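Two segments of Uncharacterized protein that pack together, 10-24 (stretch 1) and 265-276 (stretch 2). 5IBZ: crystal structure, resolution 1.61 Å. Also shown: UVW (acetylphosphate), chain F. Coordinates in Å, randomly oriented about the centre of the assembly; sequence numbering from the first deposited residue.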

ATOM      1  N   ALA B  10     -21.020   0.897 -31.756  1.00 49.75           N
ATOM      2  CA  ALA B  10     -20.840  -0.184 -32.717  1.00 50.22           C
ATOM      3  C   ALA B  10     -19.510  -0.880 -32.481  1.00 45.32           C
ATOM      4  O   ALA B  10     -18.445  -0.285 -32.658  1.00 41.77           O
ATOM      5  CB  ALA B  10     -20.913   0.339 -34.148  1.00 53.64           C
ATOM      6  N   LEU B  11     -19.586  -2.138 -32.058  1.00 42.46           N
ATOM      7  CA  LEU B  11     -18.417  -3.008 -31.999  1.00 40.66           C
ATOM      8  C   LEU B  11     -18.145  -3.513 -33.411  1.00 37.35           C
ATOM      9  O   LEU B  11     -19.035  -4.082 -34.054  1.00 35.22           O
ATOM     10  CB  LEU B  11     -18.657  -4.178 -31.037  1.00 40.85           C
ATOM     11  CG  LEU B  11     -17.490  -5.158 -30.841  1.00 39.19           C
ATOM     12  CD1 LEU B  11     -16.432  -4.554 -29.926  1.00 35.26           C
ATOM     13  CD2 LEU B  11     -17.991  -6.493 -30.293  1.00 40.65           C
ATOM     14  N   HIS B  12     -16.936  -3.283 -33.908  1.00 33.05           N
ATOM     15  CA  HIS B  12     -16.572  -3.760 -35.239  1.00 35.96           C
ATOM     16  C   HIS B  12     -16.341  -5.265 -35.204  1.00 38.48           C
ATOM     17  O   HIS B  12     -15.613  -5.759 -34.339  1.00 37.11           O
ATOM     18  CB  HIS B  12     -15.333  -3.025 -35.756  1.00 34.76           C
ATOM     19  CG  HIS B  12     -15.573  -1.564 -35.970  1.00 39.09           C
ATOM     20  ND1 HIS B  12     -16.189  -1.071 -37.101  1.00 42.48           N
ATOM     21  CD2 HIS B  12     -15.334  -0.495 -35.172  1.00 40.43           C
ATOM     22  CE1 HIS B  12     -16.298   0.243 -37.002  1.00 45.01           C
ATOM     23  NE2 HIS B  12     -15.785   0.618 -35.841  1.00 41.24           N
ATOM     24  N   PRO B  13     -16.976  -6.006 -36.131  1.00 39.43           N
ATOM     25  CA  PRO B  13     -16.776  -7.454 -36.070  1.00 35.73           C
ATOM     26  C   PRO B  13     -15.312  -7.834 -36.216  1.00 36.98           C
ATOM     27  O   PRO B  13     -14.621  -7.362 -37.114  1.00 36.39           O
ATOM     28  CB  PRO B  13     -17.597  -7.976 -37.253  1.00 38.65           C
ATOM     29  CG  PRO B  13     -18.615  -6.915 -37.517  1.00 38.32           C
ATOM     30  CD  PRO B  13     -17.942  -5.623 -37.181  1.00 37.92           C
ATOM     31  N   HIS B  14     -14.860  -8.691 -35.315  1.00 34.18           N
ATOM     32  CA  HIS B  14     -13.494  -9.168 -35.326  1.00 34.22           C
ATOM     33  C   HIS B  14     -13.028  -9.619 -36.704  1.00 30.84           C
ATOM     34  O   HIS B  14     -11.950  -9.243 -37.139  1.00 29.81           O
ATOM     35  CB  HIS B  14     -13.328 -10.333 -34.354  1.00 38.33           C
ATOM     36  CG  HIS B  14     -11.952 -10.916 -34.366  1.00 38.70           C
ATOM     37  ND1 HIS B  14     -11.606 -11.997 -35.151  1.00 39.40           N
ATOM     38  CD2 HIS B  14     -10.828 -10.548 -33.713  1.00 30.15           C
ATOM     39  CE1 HIS B  14     -10.330 -12.279 -34.966  1.00 35.64           C
ATOM     40  NE2 HIS B  14      -9.835 -11.414 -34.096  1.00 36.19           N
ATOM     41  N   GLU B  15     -13.835 -10.422 -37.384  1.00 34.13           N
ATOM     42  CA  GLU B  15     -13.373 -11.068 -38.614  1.00 40.73           C
ATOM     43  C   GLU B  15     -13.133 -10.040 -39.716  1.00 43.46           C
ATOM     44  O   GLU B  15     -12.275 -10.231 -40.574  1.00 37.53           O
ATOM     45  CB  GLU B  15     -14.375 -12.133 -39.080  1.00 45.04           C
ATOM     46  CG  GLU B  15     -14.550 -13.302 -38.094  1.00 44.79           C
ATOM     47  CD  GLU B  15     -13.232 -13.925 -37.661  1.00 48.12           C
ATOM     48  OE1 GLU B  15     -12.285 -13.955 -38.480  1.00 53.59           O
ATOM     49  OE2 GLU B  15     -13.139 -14.380 -36.497  1.00 42.71           O
ATOM     50  N   LYS B  16     -13.880  -8.943 -39.684  1.00 45.43           N
ATOM     51  CA  LYS B  16     -13.686  -7.889 -40.675  1.00 47.59           C
ATOM     52  C   LYS B  16     -12.495  -6.991 -40.329  1.00 45.43           C
ATOM     53  O   LYS B  16     -11.891  -6.395 -41.226  1.00 48.33           O
ATOM     54  CB  LYS B  16     -14.953  -7.032 -40.807  1.00 50.57           C
ATOM     55  N   LEU B  17     -12.149  -6.890 -39.043  1.00 30.67           N
ATOM     56  CA  LEU B  17     -11.154  -5.903 -38.627  1.00 21.10           C
ATOM     57  C   LEU B  17     -10.321  -6.333 -37.428  1.00 16.51           C
ATOM     58  O   LEU B  17     -10.658  -6.045 -36.278  1.00 17.80           O
ATOM     59  CB  LEU B  17     -11.849  -4.578 -38.305  1.00 20.65           C
ATOM     60  CG  LEU B  17     -10.949  -3.363 -38.109  1.00 29.86           C
ATOM     61  CD1 LEU B  17     -10.271  -2.970 -39.400  1.00 29.72           C
ATOM     62  CD2 LEU B  17     -11.788  -2.223 -37.580  1.00 35.72           C
ATOM     63  N   ASN B  18      -9.208  -6.996 -37.697  1.00 14.48           N
ATOM     64  CA  ASN B  18      -8.305  -7.383 -36.621  1.00 13.83           C
ATOM     65  C   ASN B  18      -6.886  -7.550 -37.141  1.00 13.31           C
ATOM     66  O   ASN B  18      -6.665  -7.684 -38.368  1.00 13.55           O
ATOM     67  CB  ASN B  18      -8.777  -8.673 -35.941  1.00 14.23           C
ATOM     68  CG  ASN B  18      -8.554  -9.892 -36.786  1.00 19.68           C
ATOM     69  OD1 ASN B  18      -7.435 -10.390 -36.874  1.00 17.60           O
ATOM     70  ND2 ASN B  18      -9.618 -10.384 -37.428  1.00 23.50           N
ATOM     71  N   ASN B  19      -5.934  -7.506 -36.218  1.00 12.66           N
ATOM     72  CA  ASN B  19      -4.544  -7.763 -36.531  1.00 12.22           C
ATOM     73  C   ASN B  19      -4.025  -9.102 -36.002  1.00 12.27           C
ATOM     74  O   ASN B  19      -2.819  -9.299 -35.908  1.00 11.89           O
ATOM     75  CB  ASN B  19      -3.670  -6.633 -35.977  1.00 11.50           C
ATOM     76  CG  ASN B  19      -3.820  -5.358 -36.739  1.00 11.46           C
ATOM     77  OD1 ASN B  19      -3.981  -5.366 -37.964  1.00 11.88           O
ATOM     78  ND2 ASN B  19      -3.742  -4.229 -36.025  1.00 11.05           N
ATOM     79  N   TRP B  20      -4.910 -10.032 -35.673  1.00 12.81           N
ATOM     80  CA  TRP B  20      -4.456 -11.333 -35.205  1.00 12.97           C
ATOM     81  C   TRP B  20      -3.636 -12.011 -36.298  1.00 14.05           C
ATOM     82  O   TRP B  20      -4.041 -12.035 -37.456  1.00 14.82           O
ATOM     83  CB  TRP B  20      -5.628 -12.221 -34.806  1.00 15.28           C
ATOM     84  CG  TRP B  20      -6.378 -11.753 -33.584  1.00 13.58           C
ATOM     85  CD1 TRP B  20      -6.434 -10.477 -33.065  1.00 13.09           C
ATOM     86  CD2 TRP B  20      -7.175 -12.569 -32.728  1.00 14.09           C
ATOM     87  NE1 TRP B  20      -7.238 -10.464 -31.943  1.00 13.25           N
ATOM     88  CE2 TRP B  20      -7.701 -11.737 -31.715  1.00 13.86           C
ATOM     89  CE3 TRP B  20      -7.501 -13.924 -32.721  1.00 14.76           C
ATOM     90  CZ2 TRP B  20      -8.532 -12.235 -30.702  1.00 14.30           C
ATOM     91  CZ3 TRP B  20      -8.325 -14.408 -31.724  1.00 15.20           C
ATOM     92  CH2 TRP B  20      -8.829 -13.574 -30.732  1.00 14.96           C
ATOM     93  N   GLY B  21      -2.473 -12.531 -35.912  1.00 13.28           N
ATOM     94  CA  GLY B  21      -1.565 -13.163 -36.837  1.00 13.00           C
ATOM     95  C   GLY B  21      -0.706 -12.236 -37.694  1.00 14.30           C
ATOM     96  O   GLY B  21       0.200 -12.720 -38.377  1.00 14.07           O
ATOM     97  N   LYS B  22      -0.978 -10.935 -37.685  1.00 14.25           N
ATOM     98  CA  LYS B  22      -0.219  -9.995 -38.527  1.00 11.92           C
ATOM     99  C   LYS B  22       1.272 -10.082 -38.254  1.00 14.99           C
ATOM    100  O   LYS B  22       2.104  -9.949 -39.169  1.00 15.41           O
ATOM    101  CB  LYS B  22      -0.690  -8.549 -38.300  1.00 11.58           C
ATOM    102  CG  LYS B  22       0.102  -7.508 -39.097  1.00 11.30           C
ATOM    103  CD  LYS B  22      -0.574  -6.148 -39.083  1.00 14.46           C
ATOM    104  CE  LYS B  22      -1.629  -6.042 -40.170  1.00 21.72           C
ATOM    105  NZ  LYS B  22      -2.384  -4.735 -40.113  1.00 28.20           N
ATOM    106  N   TRP B  23       1.601 -10.268 -36.984  1.00 11.63           N
ATOM    107  CA  TRP B  23       2.987 -10.354 -36.539  1.00 10.95           C
ATOM    108  C   TRP B  23       3.296 -11.739 -35.990  1.00 11.28           C
ATOM    109  O   TRP B  23       4.210 -11.913 -35.176  1.00 12.46           O
ATOM    110  CB  TRP B  23       3.267  -9.275 -35.492  1.00 10.60           C
ATOM    111  CG  TRP B  23       2.961  -7.890 -35.988  1.00 10.53           C
ATOM    112  CD1 TRP B  23       3.708  -7.142 -36.848  1.00 11.76           C
ATOM    113  CD2 TRP B  23       1.832  -7.081 -35.634  1.00 10.02           C
ATOM    114  NE1 TRP B  23       3.114  -5.931 -37.070  1.00 11.38           N
ATOM    115  CE2 TRP B  23       1.959  -5.863 -36.329  1.00  9.85           C
ATOM    116  CE3 TRP B  23       0.719  -7.271 -34.796  1.00 10.13           C
ATOM    117  CZ2 TRP B  23       1.030  -4.833 -36.203  1.00 10.64           C
ATOM    118  CZ3 TRP B  23      -0.205  -6.260 -34.699  1.00 10.08           C
ATOM    119  CH2 TRP B  23      -0.045  -5.057 -35.387  1.00 11.17           C
ATOM    120  N   GLY B  24       2.535 -12.729 -36.458  1.00 12.17           N
ATOM    121  CA  GLY B  24       2.721 -14.112 -36.066  1.00 13.97           C
ATOM    122  C   GLY B  24       1.715 -14.516 -35.014  1.00 12.46           C
ATOM    123  O   GLY B  24       1.266 -13.686 -34.245  1.00 13.47           O
TER
HETATM  124  C1  UVW F 401     -12.655   2.426 -17.300  1.00 44.05           C
HETATM  125  O1  UVW F 401     -12.187   2.019 -16.292  1.00 54.91           O
HETATM  126  C1M UVW F 401     -14.160   2.661 -17.405  1.00 43.15           C
HETATM  127  O2  UVW F 401     -11.852   2.701 -18.411  1.00 27.99           O
HETATM  128  P   UVW F 401     -10.247   2.352 -18.476  1.00 20.73           P
HETATM  129  O1P UVW F 401      -9.975   0.946 -17.994  1.00 22.07           O
HETATM  130  O2P UVW F 401      -9.853   2.507 -19.927  1.00 26.99           O
HETATM  131  O3P UVW F 401      -9.437   3.307 -17.638  1.00 27.93           O
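Stretch 2 265-276: LPVHGNLLRDLG

A segment without regular secondary structure can still dock firmly on a helix if its polar groups meet the helix's side chains and its unpaired terminal carbonyls. Here stretch 2 forms a helix from Pro-266, its last turn widened to pi type, and stretch 1 runs beside it in the same direction, Leu-11 near Pro-266 and Asn-19 near Leu-275.

At the start, Leu-11 CB lies 4.0 Å from Pro-266 CB, and Leu-11 CD1 reaches 3.1 Å from Asn-270 ND2. The amide of Asn-270 then reads the backbone of His-12: His-12 N donates to Asn-270 OD1 at 3.0 Å, while Asn-270 ND2 returns a weak bond to His-12 O at 3.2 Å. The edge of the His-14 ring approaches Asp-274, CD2 to OD1 3.1 Å, where that carboxylate is salt-bridged to Arg-273. Leu-17 CG packs 4.1 Å from Leu-275 CD2, and a water joins Leu-17 O to Asp-274 OD2.

Three successive carbonyls complete the dock. Asn-19 N bonds Asp-274 O at 2.8 Å, Asn-19 ND2 bonds Leu-275 O at 2.9 Å, and Trp-20 NE1 bonds Arg-273 O at 2.8 Å. Trp-20 CH2 also sits over one face of the Arg-273 guanidinium, 3.5 Å from NH2 of Arg-273.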

ATOM      1  N   LEU B 265     -18.687   0.037 -24.345  1.00 38.22           N
ATOM      2  CA  LEU B 265     -17.281   0.390 -24.578  1.00 27.03           C
ATOM      3  C   LEU B 265     -16.618  -0.388 -25.706  1.00 19.66           C
ATOM      4  O   LEU B 265     -15.538  -0.991 -25.519  1.00 20.92           O
ATOM      5  CB  LEU B 265     -16.479   0.190 -23.308  1.00 22.85           C
ATOM      6  CG  LEU B 265     -16.857   1.013 -22.085  1.00 33.21           C
ATOM      7  CD1 LEU B 265     -15.869   0.720 -20.963  1.00 30.96           C
ATOM      8  CD2 LEU B 265     -16.887   2.503 -22.406  1.00 37.03           C
ATOM      9  N   PRO B 266     -17.231  -0.341 -26.891  1.00 20.30           N
ATOM     10  CA  PRO B 266     -16.742  -1.100 -28.032  1.00 21.90           C
ATOM     11  C   PRO B 266     -15.330  -0.689 -28.451  1.00 21.42           C
ATOM     12  O   PRO B 266     -14.588  -1.551 -28.923  1.00 17.64           O
ATOM     13  CB  PRO B 266     -17.761  -0.781 -29.124  1.00 25.00           C
ATOM     14  CG  PRO B 266     -18.381   0.519 -28.715  1.00 26.50           C
ATOM     15  CD  PRO B 266     -18.427   0.460 -27.233  1.00 21.91           C
ATOM     16  N   VAL B 267     -14.950   0.580 -28.280  1.00 16.85           N
ATOM     17  CA  VAL B 267     -13.621   1.014 -28.745  1.00 12.62           C
ATOM     18  C   VAL B 267     -12.514   0.332 -27.931  1.00 13.12           C
ATOM     19  O   VAL B 267     -11.497  -0.082 -28.486  1.00 11.44           O
ATOM     20  CB  VAL B 267     -13.466   2.549 -28.687  1.00 13.76           C
ATOM     21  CG1 VAL B 267     -12.057   2.972 -29.091  1.00 15.00           C
ATOM     22  CG2 VAL B 267     -14.514   3.215 -29.588  1.00 14.66           C
ATOM     23  N   HIS B 268     -12.690   0.217 -26.616  1.00 13.10           N
ATOM     24  CA  HIS B 268     -11.731  -0.515 -25.791  1.00 11.99           C
ATOM     25  C   HIS B 268     -11.506  -1.921 -26.324  1.00 12.50           C
ATOM     26  O   HIS B 268     -10.375  -2.381 -26.488  1.00 13.46           O
ATOM     27  CB  HIS B 268     -12.231  -0.633 -24.357  1.00 15.25           C
ATOM     28  CG  HIS B 268     -11.898   0.543 -23.508  1.00 19.53           C
ATOM     29  ND1 HIS B 268     -12.604   1.723 -23.572  1.00 23.90           N
ATOM     30  CD2 HIS B 268     -10.933   0.728 -22.580  1.00 26.88           C
ATOM     31  CE1 HIS B 268     -12.088   2.583 -22.716  1.00 24.67           C
ATOM     32  NE2 HIS B 268     -11.072   2.004 -22.101  1.00 29.82           N
ATOM     33  N   GLY B 269     -12.606  -2.605 -26.578  1.00 12.88           N
ATOM     34  CA  GLY B 269     -12.551  -3.970 -27.059  1.00 12.27           C
ATOM     35  C   GLY B 269     -11.878  -4.064 -28.408  1.00 11.58           C
ATOM     36  O   GLY B 269     -11.000  -4.910 -28.626  1.00 13.95           O
ATOM     37  N   ASN B 270     -12.292  -3.212 -29.340  1.00 11.13           N
ATOM     38  CA  ASN B 270     -11.736  -3.267 -30.685  1.00 11.46           C
ATOM     39  C   ASN B 270     -10.251  -2.890 -30.679  1.00  9.49           C
ATOM     40  O   ASN B 270      -9.455  -3.541 -31.341  1.00 12.58           O
ATOM     41  CB  ASN B 270     -12.495  -2.342 -31.643  1.00 10.90           C
ATOM     42  CG  ASN B 270     -13.900  -2.840 -31.982  1.00 19.34           C
ATOM     43  OD1 ASN B 270     -14.789  -2.040 -32.254  1.00 27.67           O
ATOM     44  ND2 ASN B 270     -14.093  -4.145 -31.993  1.00 27.64           N
ATOM     45  N   LEU B 271      -9.866  -1.841 -29.945  1.00  9.36           N
ATOM     46  CA  LEU B 271      -8.459  -1.460 -29.970  1.00  9.04           C
ATOM     47  C   LEU B 271      -7.571  -2.492 -29.288  1.00  9.42           C
ATOM     48  O   LEU B 271      -6.588  -2.960 -29.864  1.00  9.22           O
ATOM     49  CB  LEU B 271      -8.241  -0.104 -29.317  1.00 11.72           C
ATOM     50  CG  LEU B 271      -8.807   1.088 -30.088  1.00 11.60           C
ATOM     51  CD1 LEU B 271      -8.410   2.383 -29.370  1.00 10.24           C
ATOM     52  CD2 LEU B 271      -8.400   1.135 -31.542  1.00 13.57           C
ATOM     53  N   LEU B 272      -7.903  -2.859 -28.056  1.00  9.81           N
ATOM     54  CA  LEU B 272      -7.015  -3.748 -27.302  1.00 10.69           C
ATOM     55  C   LEU B 272      -7.008  -5.177 -27.821  1.00 11.15           C
ATOM     56  O   LEU B 272      -5.948  -5.722 -28.116  1.00 12.61           O
ATOM     57  CB  LEU B 272      -7.409  -3.741 -25.829  1.00  9.01           C
ATOM     58  CG  LEU B 272      -7.201  -2.369 -25.157  1.00  8.48           C
ATOM     59  CD1 LEU B 272      -7.827  -2.382 -23.783  1.00 12.23           C
ATOM     60  CD2 LEU B 272      -5.750  -1.937 -25.069  1.00 10.79           C
ATOM     61  N   ARG B 273      -8.188  -5.773 -27.946  1.00  9.02           N
ATOM     62  CA  ARG B 273      -8.288  -7.155 -28.405  1.00  8.84           C
ATOM     63  C   ARG B 273      -8.120  -7.335 -29.908  1.00 10.48           C
ATOM     64  O   ARG B 273      -7.351  -8.189 -30.339  1.00 11.03           O
ATOM     65  CB  ARG B 273      -9.626  -7.759 -27.984  1.00 10.54           C
ATOM     66  CG  ARG B 273      -9.844  -9.157 -28.514  1.00 13.69           C
ATOM     67  CD  ARG B 273     -11.247  -9.577 -28.275  1.00 14.03           C
ATOM     68  NE  ARG B 273     -11.485 -10.978 -28.550  1.00 19.16           N
ATOM     69  CZ  ARG B 273     -11.931 -11.477 -29.693  1.00 21.80           C
ATOM     70  NH1 ARG B 273     -12.140 -10.689 -30.743  1.00 30.74           N
ATOM     71  NH2 ARG B 273     -12.153 -12.786 -29.800  1.00 20.29           N
ATOM     72  N   ASP B 274      -8.863  -6.582 -30.711  1.00 10.28           N
ATOM     73  CA  ASP B 274      -8.881  -6.877 -32.131  1.00  9.35           C
ATOM     74  C   ASP B 274      -7.623  -6.334 -32.835  1.00  9.65           C
ATOM     75  O   ASP B 274      -7.020  -7.047 -33.646  1.00 11.52           O
ATOM     76  CB  ASP B 274     -10.158  -6.314 -32.768  1.00 10.83           C
ATOM     77  CG  ASP B 274     -11.422  -6.970 -32.231  1.00 16.94           C
ATOM     78  OD1 ASP B 274     -11.364  -8.155 -31.874  1.00 16.60           O
ATOM     79  OD2 ASP B 274     -12.474  -6.300 -32.168  1.00 17.10           O
ATOM     80  N   LEU B 275      -7.242  -5.087 -32.561  1.00 10.03           N
ATOM     81  CA  LEU B 275      -6.087  -4.472 -33.239  1.00  9.11           C
ATOM     82  C   LEU B 275      -4.750  -4.593 -32.505  1.00  9.54           C
ATOM     83  O   LEU B 275      -3.680  -4.444 -33.119  1.00  9.25           O
ATOM     84  CB  LEU B 275      -6.360  -2.983 -33.487  1.00  8.78           C
ATOM     85  CG  LEU B 275      -7.601  -2.617 -34.299  1.00 12.53           C
ATOM     86  CD1 LEU B 275      -7.583  -1.117 -34.608  1.00 13.42           C
ATOM     87  CD2 LEU B 275      -7.709  -3.430 -35.565  1.00 15.05           C
ATOM     88  N   GLY B 276      -4.793  -4.837 -31.199  1.00  8.26           N
ATOM     89  CA  GLY B 276      -3.579  -4.832 -30.406  1.00  8.56           C
ATOM     90  C   GLY B 276      -2.958  -3.439 -30.331  1.00  7.75           C
ATOM     91  O   GLY B 276      -1.736  -3.285 -30.243  1.00  8.60           O
TER
HETATM   92  O   HOH W   1     -15.644   0.366 -31.811  1.00 33.13           O
HETATM   93  O   HOH W   2     -12.350  -4.295 -34.625  1.00 27.85           O